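Local coordinates for protein carboxypeptidase D (Drosophila melanogaster, PDB 3MN8) that removes C-terminal arginine and lysine residues from peptides and proteins as a zinc-dependent carboxypeptidase, helping to process growth factors, peptide hormones and neuropeptides, at residues I351-V356 with P365-K370; N215-A220 with T303-C308; I171-D176 with S193-T198. All coordinates share one frame; numbering follows the deposited sequence.

Contact 1: I351-V356 with P365-K370; sequences IADANV and PMRTSK
Thr368 turns its side chain toward residues 351-354 and meets them with both branches. OG1 sits between the backbone N and the carbonyl carbon, the crowded position (chi1 67°), which points it at Ile351 O and Ala354 N. Thr368 OG1 donates to Ile351 O at 2.6 Å, in the carbonyl plane and on a lone pair. The same OG1 accepts from Ala354 N at 3.0 Å. One hydroxyl thus bridges two peptide groups of the bend. The methyl CG2 of Thr368 packs on Ala354 CB at 3.8 Å. This is the tight, buried part. Val343 of strand 339-344 lies against Ile351, Ala354, Val356 and Thr368.

Backbone bonds continue the pairing. Thr368 N donates to Ala354 O, and Asp353 N donates to Thr368 O. Further on, Val356 and Met366 form a hydrogen-bonded antiparallel pair. Asn355 and Arg367 form the non-hydrogen-bonded pair next to it, with their side chains on the other face.

The solvent side is looser. There the chain of Arg367, bent at chi2 and chi3, crosses Asp353. Arg367 NE donates to Asp353 OD2 at 2.7 Å (158° at the hydrogen) in a salt bridge. The donor comes from above the carboxylate plane, and the carboxylate and guanidinium planes stand 86° apart. A weak bond from Arg367 NH2 reaches the same oxygen. Asn355 ND2 lies beside Pro365 CB at 3.6 Å. At the far end the exposed Ala352 CB rests on Lys370 CA.

Arg367 N is also hydrogen-bonded to Asn298 OD1 of the peptidase domain. Strands 355-358 and 366-367 form a beta hairpin, with 366-367 at the edge of an antiparallel sheet in the C-terminal, all-beta transthyretin-like domain.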
# COMPACT_ATOMS: atom_id res chain seq x y z
N ILE A 351 4.02 -16.66 19.75
CA ILE A 351 4.90 -17.37 18.83
C ILE A 351 5.11 -16.56 17.55
O ILE A 351 4.17 -16.25 16.81
CB ILE A 351 4.34 -18.75 18.45
CG1 ILE A 351 3.88 -19.52 19.69
CG2 ILE A 351 5.39 -19.54 17.70
CD1 ILE A 351 3.15 -20.82 19.37
N ALA A 352 6.36 -16.21 17.29
CA ALA A 352 6.70 -15.39 16.14
C ALA A 352 6.94 -16.30 14.96
O ALA A 352 7.33 -17.45 15.12
CB ALA A 352 7.93 -14.57 16.44
N ASP A 353 6.68 -15.78 13.76
CA ASP A 353 6.84 -16.58 12.54
C ASP A 353 5.97 -17.84 12.46
O ASP A 353 6.26 -18.75 11.69
CB ASP A 353 8.31 -16.95 12.34
CG ASP A 353 8.97 -16.10 11.28
OD1 ASP A 353 9.06 -16.56 10.12
OD2 ASP A 353 9.39 -14.96 11.58
N ALA A 354 4.91 -17.89 13.26
CA ALA A 354 3.93 -18.94 13.11
C ALA A 354 3.20 -18.76 11.78
O ALA A 354 3.22 -17.67 11.20
CB ALA A 354 2.94 -18.93 14.26
N ASN A 355 2.58 -19.83 11.30
CA ASN A 355 1.77 -19.75 10.09
C ASN A 355 0.29 -19.92 10.39
O ASN A 355 -0.12 -20.80 11.15
CB ASN A 355 2.22 -20.78 9.06
CG ASN A 355 3.45 -20.33 8.29
OD1 ASN A 355 4.48 -21.00 8.29
ND2 ASN A 355 3.35 -19.17 7.63
N VAL A 356 -0.52 -19.06 9.78
CA VAL A 356 -1.97 -19.12 9.93
C VAL A 356 -2.62 -19.39 8.58
O VAL A 356 -2.54 -18.56 7.66
CB VAL A 356 -2.52 -17.81 10.55
CG1 VAL A 356 -4.05 -17.80 10.50
CG2 VAL A 356 -2.01 -17.64 12.00
N PRO A 365 -0.31 -18.33 3.38
CA PRO A 365 -0.36 -18.25 4.84
C PRO A 365 0.09 -16.88 5.32
O PRO A 365 0.83 -16.19 4.62
CB PRO A 365 0.67 -19.30 5.29
CG PRO A 365 1.19 -19.94 4.05
CD PRO A 365 0.87 -19.06 2.90
N MET A 366 -0.36 -16.49 6.51
CA MET A 366 0.13 -15.28 7.14
C MET A 366 1.19 -15.70 8.11
O MET A 366 1.03 -16.69 8.80
CB MET A 366 -0.97 -14.56 7.89
CG MET A 366 -2.02 -13.90 7.01
SD MET A 366 -1.31 -12.65 5.92
CE MET A 366 -1.37 -13.52 4.35
N ARG A 367 2.27 -14.94 8.18
CA ARG A 367 3.35 -15.21 9.12
C ARG A 367 3.22 -14.26 10.31
O ARG A 367 3.21 -13.04 10.13
CB ARG A 367 4.70 -15.04 8.40
CG ARG A 367 5.91 -15.24 9.25
CD ARG A 367 6.48 -13.89 9.63
NE ARG A 367 7.93 -13.91 9.51
CZ ARG A 367 8.66 -13.21 8.64
NH1 ARG A 367 8.12 -12.37 7.77
NH2 ARG A 367 9.98 -13.37 8.67
N THR A 368 3.08 -14.80 11.52
CA THR A 368 2.87 -13.92 12.67
C THR A 368 4.07 -13.02 12.94
O THR A 368 5.22 -13.36 12.62
CB THR A 368 2.53 -14.68 13.96
OG1 THR A 368 3.67 -15.45 14.38
CG2 THR A 368 1.31 -15.58 13.77
N SER A 369 3.77 -11.87 13.55
CA SER A 369 4.78 -10.90 13.94
C SER A 369 5.55 -11.40 15.17
O SER A 369 5.25 -12.46 15.73
CB SER A 369 4.10 -9.57 14.26
OG SER A 369 3.47 -9.63 15.53
N LYS A 370 6.54 -10.62 15.60
CA LYS A 370 7.30 -10.96 16.80
C LYS A 370 6.40 -11.11 18.01
O LYS A 370 6.73 -11.84 18.94
CB LYS A 370 8.39 -9.90 17.06
CG LYS A 370 9.52 -9.93 16.03
CD LYS A 370 10.34 -8.65 16.00
CE LYS A 370 11.37 -8.71 14.86
NZ LYS A 370 12.43 -7.66 14.96

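Contact 2: N215-A220 with T303-C308; sequences NFHGGA and TIELSC. With ZN (zinc ion), chain F; GEM ((2-guanidinoethylmercapto)succinic acid), chain G.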
# COMPACT_ATOMS: atom_id res chain seq x y z
N ASN A 215 0.49 1.45 -4.30
CA ASN A 215 1.40 2.42 -4.91
C ASN A 215 0.83 3.06 -6.20
O ASN A 215 0.12 2.42 -6.99
CB ASN A 215 2.86 1.91 -5.02
CG ASN A 215 3.07 0.95 -6.16
OD1 ASN A 215 3.76 1.29 -7.13
ND2 ASN A 215 2.50 -0.25 -6.07
N PHE A 216 1.12 4.35 -6.36
CA PHE A 216 0.39 5.17 -7.30
C PHE A 216 1.23 5.51 -8.51
O PHE A 216 2.41 5.84 -8.40
CB PHE A 216 -0.11 6.43 -6.61
CG PHE A 216 -0.96 6.14 -5.41
CD1 PHE A 216 -0.40 6.00 -4.16
CD2 PHE A 216 -2.33 5.96 -5.56
CE1 PHE A 216 -1.19 5.71 -3.06
CE2 PHE A 216 -3.12 5.66 -4.45
CZ PHE A 216 -2.56 5.54 -3.22
N HIS A 217 0.58 5.43 -9.66
CA HIS A 217 1.22 5.67 -10.93
C HIS A 217 0.31 6.56 -11.75
O HIS A 217 -0.82 6.84 -11.36
CB HIS A 217 1.43 4.34 -11.66
CG HIS A 217 2.41 3.43 -10.99
ND1 HIS A 217 3.69 3.25 -11.46
CD2 HIS A 217 2.30 2.66 -9.87
CE1 HIS A 217 4.33 2.40 -10.67
NE2 HIS A 217 3.51 2.03 -9.70
N GLY A 218 0.82 7.01 -12.90
CA GLY A 218 0.03 7.83 -13.79
C GLY A 218 0.18 7.28 -15.19
O GLY A 218 1.08 6.48 -15.44
N GLY A 219 -0.69 7.71 -16.08
CA GLY A 219 -0.64 7.25 -17.45
C GLY A 219 -2.00 6.71 -17.82
O GLY A 219 -2.39 6.69 -18.99
N ALA A 220 -2.73 6.29 -16.80
CA ALA A 220 -4.06 5.77 -17.02
C ALA A 220 -4.85 5.91 -15.74
O ALA A 220 -4.33 6.40 -14.75
CB ALA A 220 -3.99 4.31 -17.47
N THR A 303 -1.72 -1.67 -7.30
CA THR A 303 -1.12 -0.63 -8.14
C THR A 303 -2.26 0.28 -8.59
O THR A 303 -3.22 -0.18 -9.20
CB THR A 303 -0.42 -1.22 -9.40
OG1 THR A 303 0.43 -2.31 -9.03
CG2 THR A 303 0.41 -0.16 -10.11
N ILE A 304 -2.15 1.57 -8.30
CA ILE A 304 -3.22 2.48 -8.70
C ILE A 304 -2.79 3.62 -9.62
O ILE A 304 -1.89 4.41 -9.30
CB ILE A 304 -3.97 3.03 -7.49
CG1 ILE A 304 -4.64 1.89 -6.74
CG2 ILE A 304 -5.01 4.05 -7.94
CD1 ILE A 304 -5.05 2.26 -5.35
N GLU A 305 -3.46 3.67 -10.77
CA GLU A 305 -3.20 4.68 -11.79
C GLU A 305 -4.20 5.82 -11.61
O GLU A 305 -5.41 5.60 -11.62
CB GLU A 305 -3.35 4.05 -13.19
CG GLU A 305 -2.42 2.85 -13.47
CD GLU A 305 -0.99 3.27 -13.78
OE1 GLU A 305 -0.15 2.39 -14.03
OE2 GLU A 305 -0.71 4.48 -13.77
N LEU A 306 -3.69 7.04 -11.44
CA LEU A 306 -4.54 8.16 -11.04
C LEU A 306 -5.01 9.06 -12.19
O LEU A 306 -6.17 9.48 -12.22
CB LEU A 306 -3.86 9.01 -9.97
CG LEU A 306 -3.56 8.21 -8.71
CD1 LEU A 306 -2.64 8.95 -7.77
CD2 LEU A 306 -4.86 7.85 -8.02
N SER A 307 -4.11 9.36 -13.12
CA SER A 307 -4.45 10.28 -14.20
C SER A 307 -4.01 9.73 -15.54
O SER A 307 -3.11 8.88 -15.63
CB SER A 307 -3.80 11.63 -13.96
OG SER A 307 -2.42 11.48 -13.64
N CYS A 308 -4.66 10.22 -16.59
CA CYS A 308 -4.24 9.96 -17.96
C CYS A 308 -2.96 10.73 -18.23
O CYS A 308 -2.04 10.21 -18.85
CB CYS A 308 -5.33 10.40 -18.94
SG CYS A 308 -6.73 9.27 -19.00
ZN ZN F . 4.24 4.21 -13.28
C8 GEM G . 2.99 -0.10 -15.12
S7 GEM G . 2.63 -0.64 -13.47
C6 GEM G . 0.88 -0.91 -13.60
C5 GEM G . 0.49 -1.84 -14.74
N3 GEM G . 0.94 -3.18 -14.39
C1 GEM G . 0.95 -4.25 -15.18
N4 GEM G . 1.40 -5.41 -14.72
N2 GEM G . 0.52 -4.16 -16.43
C9 GEM G . 4.49 -0.07 -15.25
O14 GEM G . 5.18 -0.29 -14.23
O15 GEM G . 5.00 0.18 -16.37
C10 GEM G . 2.35 1.25 -15.47
C11 GEM G . 2.88 2.48 -14.75
O12 GEM G . 2.03 3.25 -14.23
O13 GEM G . 4.12 2.70 -14.71
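His217 N donates to Ile304 O at 2.7 Å. The bond joins two neighbouring parallel strands of the mixed eight-stranded sheet in the zinc carboxypeptidase domain. The short strand segments 215-217 and 303-305 run at 31° to each other. Ile304 N to Asn215 O and Leu306 N to His217 O continue the bonding on either side.

Asn215, His217, Thr303 and Glu305 point their side chains to the active-site face. His217 ND1 binds the catalytic zinc at 2.1 Å, and His101 and Glu104 complete the protein ligands. The bound (2-guanidinoethylmercapto)succinic acid reaches the same zinc with its O13 at 2.1 Å. Its sulfur S7 lies over one face of the His217 ring. The other ring nitrogen, His217 NE2, donates to Asn215 OD1 at 2.7 Å, from above the amide carbonyl plane. Asn215 is thus a second-shell residue that helps fix the rotation of a zinc ligand. Thr303 CG2 packs near His217 CD2, and Thr303 OG1 bonds to Gln290. Glu305 bends at chi2 (-77°), which swings CD toward His217. Glu305 is probably the proton donor/acceptor of the active site.

The opposite face is apolar. Phe216 lies side by side with Ile304 and crosses Leu306, with Phe216 CD2 at 3.7 Å from Leu306 CD1. Helices 245-257 and 317-333 cover this face.

Further along, the chains stay paired. Cys308 is tied by a disulfide to Cys268, and Gly219 N donates to Ser307 O at 2.7 Å, nearly along the C=O axis.

Contact 3: I171-D176 with S193-T198; sequences IDLNRD and SRQPET. With GEM ((2-guanidinoethylmercapto)succinic acid), chain G.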
# COMPACT_ATOMS: atom_id res chain seq x y z
N ILE A 171 17.29 3.38 -14.72
CA ILE A 171 16.61 2.08 -14.65
C ILE A 171 15.23 2.21 -14.03
O ILE A 171 15.01 3.06 -13.17
CB ILE A 171 17.44 0.94 -13.98
CG1 ILE A 171 17.25 0.93 -12.46
CG2 ILE A 171 18.92 1.01 -14.39
CD1 ILE A 171 16.12 0.01 -11.99
N ASP A 172 14.32 1.36 -14.50
CA ASP A 172 12.92 1.39 -14.11
C ASP A 172 12.72 0.64 -12.78
O ASP A 172 12.75 -0.59 -12.73
CB ASP A 172 12.04 0.79 -15.22
CG ASP A 172 10.54 0.93 -14.94
OD1 ASP A 172 10.13 0.95 -13.74
OD2 ASP A 172 9.77 1.02 -15.93
N LEU A 173 12.53 1.41 -11.71
CA LEU A 173 12.43 0.83 -10.38
C LEU A 173 11.31 -0.21 -10.30
O LEU A 173 11.35 -1.10 -9.46
CB LEU A 173 12.26 1.93 -9.34
CG LEU A 173 13.46 2.87 -9.20
CD1 LEU A 173 13.16 4.03 -8.26
CD2 LEU A 173 14.71 2.10 -8.75
N ASN A 174 10.32 -0.10 -11.18
CA ASN A 174 9.23 -1.06 -11.17
C ASN A 174 9.60 -2.26 -12.00
O ASN A 174 8.73 -3.04 -12.40
CB ASN A 174 7.93 -0.46 -11.69
CG ASN A 174 6.70 -1.12 -11.07
OD1 ASN A 174 6.77 -1.78 -10.03
ND2 ASN A 174 5.55 -0.92 -11.71
N ARG A 175 10.89 -2.40 -12.29
CA ARG A 175 11.43 -3.66 -12.81
C ARG A 175 12.57 -4.18 -11.94
O ARG A 175 13.16 -5.21 -12.23
CB ARG A 175 11.93 -3.53 -14.24
CG ARG A 175 10.91 -2.96 -15.18
CD ARG A 175 9.58 -3.70 -15.12
NE ARG A 175 8.76 -3.25 -16.23
CZ ARG A 175 7.71 -2.43 -16.17
NH1 ARG A 175 7.10 -2.11 -17.30
NH2 ARG A 175 7.26 -1.95 -15.03
N ASP A 176 12.87 -3.47 -10.86
CA ASP A 176 14.11 -3.70 -10.13
C ASP A 176 13.98 -4.53 -8.86
O ASP A 176 14.97 -4.84 -8.20
CB ASP A 176 14.78 -2.36 -9.82
CG ASP A 176 16.25 -2.51 -9.50
OD1 ASP A 176 16.89 -3.37 -10.13
OD2 ASP A 176 16.75 -1.77 -8.63
N SER A 193 22.07 -5.19 -4.16
CA SER A 193 22.82 -4.56 -5.24
C SER A 193 21.89 -4.09 -6.36
O SER A 193 22.30 -4.04 -7.52
CB SER A 193 23.92 -5.45 -5.78
OG SER A 193 24.88 -4.66 -6.47
N ARG A 194 20.65 -3.76 -6.02
CA ARG A 194 19.74 -3.14 -6.96
C ARG A 194 19.97 -1.64 -6.89
O ARG A 194 21.04 -1.18 -6.46
CB ARG A 194 18.30 -3.41 -6.55
CG ARG A 194 18.12 -4.71 -5.85
CD ARG A 194 17.32 -5.66 -6.71
NE ARG A 194 17.08 -6.94 -6.05
CZ ARG A 194 16.67 -8.02 -6.70
NH1 ARG A 194 16.44 -7.95 -8.00
NH2 ARG A 194 16.48 -9.16 -6.05
N GLN A 195 18.96 -0.88 -7.29
CA GLN A 195 19.00 0.56 -7.10
C GLN A 195 18.77 0.89 -5.63
O GLN A 195 17.97 0.24 -4.94
CB GLN A 195 17.97 1.26 -7.98
CG GLN A 195 18.13 0.97 -9.46
CD GLN A 195 19.50 1.34 -10.01
OE1 GLN A 195 19.95 2.48 -9.88
NE2 GLN A 195 20.16 0.38 -10.65
N PRO A 196 19.49 1.91 -5.14
CA PRO A 196 19.43 2.37 -3.75
C PRO A 196 17.98 2.40 -3.32
O PRO A 196 17.63 1.93 -2.25
CB PRO A 196 19.93 3.82 -3.86
CG PRO A 196 20.80 3.83 -5.03
CD PRO A 196 20.26 2.82 -6.00
N GLU A 197 17.15 2.95 -4.19
CA GLU A 197 15.77 3.23 -3.85
C GLU A 197 15.03 1.92 -3.65
O GLU A 197 14.24 1.79 -2.72
CB GLU A 197 15.12 4.07 -4.95
CG GLU A 197 15.71 5.48 -5.13
CD GLU A 197 16.89 5.52 -6.09
OE1 GLU A 197 17.46 6.62 -6.29
OE2 GLU A 197 17.24 4.44 -6.65
N THR A 198 15.30 0.97 -4.52
CA THR A 198 14.70 -0.35 -4.44
C THR A 198 15.12 -0.99 -3.13
O THR A 198 14.29 -1.37 -2.30
CB THR A 198 15.16 -1.23 -5.60
OG1 THR A 198 15.12 -0.50 -6.84
CG2 THR A 198 14.31 -2.49 -5.69
C8 GEM G . 2.99 -0.10 -15.12
S7 GEM G . 2.63 -0.64 -13.47
C6 GEM G . 0.88 -0.91 -13.60
C5 GEM G . 0.49 -1.84 -14.74
N3 GEM G . 0.94 -3.18 -14.39
C1 GEM G . 0.95 -4.25 -15.18
N4 GEM G . 1.40 -5.41 -14.72
N2 GEM G . 0.52 -4.16 -16.43
C9 GEM G . 4.49 -0.07 -15.25
O14 GEM G . 5.18 -0.29 -14.23
O15 GEM G . 5.00 0.18 -16.37
C10 GEM G . 2.35 1.25 -15.47
C11 GEM G . 2.88 2.48 -14.75
O12 GEM G . 2.03 3.25 -14.23
O13 GEM G . 4.12 2.70 -14.71
O HOH W 1 19.09 -2.41 -10.87
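Asp176 holds CG anti to its backbone N (chi1 -161°), and Thr198 holds OG1 anti to its carbonyl carbon (chi1 -45°). The first turns the carboxylate carbon CG of Asp176 to the start of helix 196-205; the second sets Thr198 OG1 to meet the carboxylate. Asp176 OD2 is gripped twice. Gln195 N, at the N-cap position, meets its syn lone pair at 2.7 Å with a nearly straight bond (170°). Thr198 OG1 donates to Asp176 OD2 at 2.7 Å from the anti side. The other oxygen is served by water: one molecule donates to Asp176 OD1 and accepts from Gln195 NE2 at 3.0 Å.

Leu173 packs beside this group. Its CD2 lies 3.5 Å from Gln195 CB. Leu173 CD1 lies 3.8 Å from Glu197 CB, the two side chains crossing at about a right angle.

Away from the helix, the same loop serves the pocket. Asn174 ND2 and Arg175 NH2 both donate to O14 of the inhibitor, at 2.6 and 2.8 Å. Asp172 makes an Asx turn to Asn174 N, and its OD1 also bonds to the zinc ligand His101.

The carboxylate of Asp176 is therefore probably stabilised by the positive end of the helix dipole, while its two direct bonds tie the inhibitor-binding loop to the helix.

Contacts 2 and 3 share one active site. Their centres are 19 Å apart, yet they touch where His217 CE1 lies 3.7 Å from Asn174 ND2. Both meet the same inhibitor: contact 2 lies at its zinc-bound carboxylate and sulfur, contact 3 at its other carboxylate. Helix 196-205 of contact 3 is followed in the chain by strand 212-217 of contact 2. Contact 1 comes last in the chain and belongs to the transthyretin-like domain. Its centre is about 33 Å from that of contact 2 and 29 Å from that of contact 3. The nearest atoms are still about 17 and 16 Å away, so contact 1 does not touch either of them.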